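Local structure of probable endonuclease 4 (Thermotoga maritima, 4HNO) at residues Glu123-Asp126 and Arg127-Gly131. The protein probably cleaves phosphodiester bonds at apurinic or apyrimidinic sites in DNA as a metal-dependent endonuclease of base excision repair. Numbering follows the deposited sequence.
Sequences EGID and RIVRG
R127 folds back along the helix toward its N-terminal end and lays its guanidinium over the backbone of E123 and G124, one turn earlier. With CG beside its own backbone N (chi1 -73°), the chain starts out past the oxygen end of the E123 carbonyl, R127 CG lying 3.5 Å from E123 O; the bend at chi3 then carries the flat group on past it. One face of the guanidinium rests on the main chain, with G124 CA 3.7 Å above the R127 guanidinium plane and E123 O on the same face, both offset toward the rim. R127 NH1 lies 3.8 Å from G124 CA, while R127 NH2 passes E123 CB at 3.9 Å. The E123 carboxylate bends off the other way, its OE1 remaining 6.4 Å from R127 NH2, so any attraction between the two charges acts only at a distance. R127 NH1 is instead gripped by hydrogen bonds to A80 O and T119 OG1, which tie the helix to neighbouring loops and help fix the rotation of the group. Helix 121-136 is the crossover of the right-handed beta-alpha-beta unit between parallel strands 108-115 and 143-147 of the TIM barrel, strands that bring H112 and E147 to the metal centre. Four successive i to i+4 backbone hydrogen bonds run through the segment, that from V129 N to I125 O being the straightest at 170°. Along another flank of the helix I125 and V129 meet CG2 to CG2 at 4.3 Å; V129 CG2 also sits 3.3 Å from I125 O. Both residues pack against helix 160-169, I125 on K165 and I166 and V129 on L169. I128, whose CG1 comes close to G124 O, joins I125 against I166 and I156.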
loop_
_atom_site.group_PDB
_atom_site.type_symbol
_atom_site.label_atom_id
_atom_site.label_comp_id
_atom_site.label_asym_id
_atom_site.label_seq_id
_atom_site.Cartn_x
_atom_site.Cartn_y
_atom_site.Cartn_z
ATOM N N GLU A 123 20.150 -12.649 -1.235
ATOM C CA GLU A 123 20.880 -11.826 -0.300
ATOM C C GLU A 123 20.081 -10.565 0.048
ATOM O O GLU A 123 20.084 -10.116 1.196
ATOM C CB GLU A 123 22.251 -11.437 -0.852
ATOM C CG GLU A 123 23.126 -12.623 -1.192
ATOM C CD GLU A 123 22.974 -13.158 -2.633
ATOM O OE1 GLU A 123 21.888 -13.059 -3.239
ATOM O OE2 GLU A 123 23.966 -13.701 -3.168
ATOM N N GLY A 124 19.380 -10.008 -0.936
ATOM C CA GLY A 124 18.542 -8.854 -0.683
ATOM C C GLY A 124 17.378 -9.172 0.229
ATOM O O GLY A 124 17.074 -8.374 1.129
ATOM N N ILE A 125 16.732 -10.319 0.024
ATOM C CA ILE A 125 15.677 -10.748 0.928
ATOM C C ILE A 125 16.212 -10.859 2.338
ATOM O O ILE A 125 15.561 -10.423 3.287
ATOM C CB ILE A 125 15.025 -12.044 0.433
ATOM C CG1 ILE A 125 14.146 -11.710 -0.771
ATOM C CG2 ILE A 125 14.251 -12.742 1.542
ATOM C CD1 ILE A 125 13.549 -12.915 -1.456
ATOM N N ASP A 126 17.394 -11.450 2.509
ATOM C CA ASP A 126 17.933 -11.581 3.854
ATOM C C ASP A 126 18.177 -10.207 4.482
ATOM O O ASP A 126 17.952 -10.036 5.688
ATOM C CB ASP A 126 19.207 -12.419 3.862
ATOM C CG ASP A 126 18.951 -13.913 3.751
ATOM O OD1 ASP A 126 19.913 -14.628 3.418
ATOM O OD2 ASP A 126 17.815 -14.361 3.984
ATOM N N ARG A 127 18.626 -9.227 3.710
ATOM C CA ARG A 127 18.824 -7.882 4.245
ATOM C C ARG A 127 17.490 -7.257 4.643
ATOM O O ARG A 127 17.417 -6.556 5.657
ATOM C CB ARG A 127 19.574 -6.977 3.259
ATOM C CG ARG A 127 21.053 -7.323 3.131
ATOM C CD ARG A 127 21.839 -6.287 2.352
ATOM N NE ARG A 127 21.444 -6.186 0.965
ATOM C CZ ARG A 127 21.988 -6.874 -0.035
ATOM N NH1 ARG A 127 21.558 -6.658 -1.270
ATOM N NH2 ARG A 127 22.958 -7.773 0.184
ATOM N N ILE A 128 16.451 -7.483 3.849
ATOM C CA ILE A 128 15.127 -6.954 4.181
ATOM C C ILE A 128 14.651 -7.583 5.492
ATOM O O ILE A 128 14.155 -6.895 6.383
ATOM C CB ILE A 128 14.127 -7.210 3.067
ATOM C CG1 ILE A 128 14.497 -6.438 1.807
ATOM C CG2 ILE A 128 12.716 -6.818 3.537
ATOM C CD1 ILE A 128 13.768 -6.941 0.576
ATOM N N VAL A 129 14.781 -8.897 5.616
ATOM C CA VAL A 129 14.392 -9.591 6.830
ATOM C C VAL A 129 15.149 -9.049 8.031
ATOM O O VAL A 129 14.564 -8.778 9.086
ATOM C CB VAL A 129 14.614 -11.103 6.675
ATOM C CG1 VAL A 129 14.452 -11.828 7.987
ATOM C CG2 VAL A 129 13.648 -11.668 5.616
ATOM N N ARG A 130 16.460 -8.883 7.883
ATOM C CA ARG A 130 17.266 -8.377 8.985
ATOM C C ARG A 130 16.770 -6.988 9.400
ATOM O O ARG A 130 16.684 -6.671 10.578
ATOM C CB ARG A 130 18.747 -8.353 8.568
ATOM C CG ARG A 130 19.704 -8.000 9.672
ATOM C CD ARG A 130 21.149 -8.047 9.208
ATOM N NE ARG A 130 22.033 -7.862 10.349
ATOM C CZ ARG A 130 23.344 -8.048 10.346
ATOM N NH1 ARG A 130 23.968 -8.426 9.241
ATOM N NH2 ARG A 130 24.036 -7.849 11.461
ATOM N N GLY A 131 16.480 -6.152 8.414
ATOM C CA GLY A 131 15.993 -4.812 8.690
ATOM C C GLY A 131 14.624 -4.799 9.349
ATOM O O GLY A 131 14.407 -4.063 10.324
#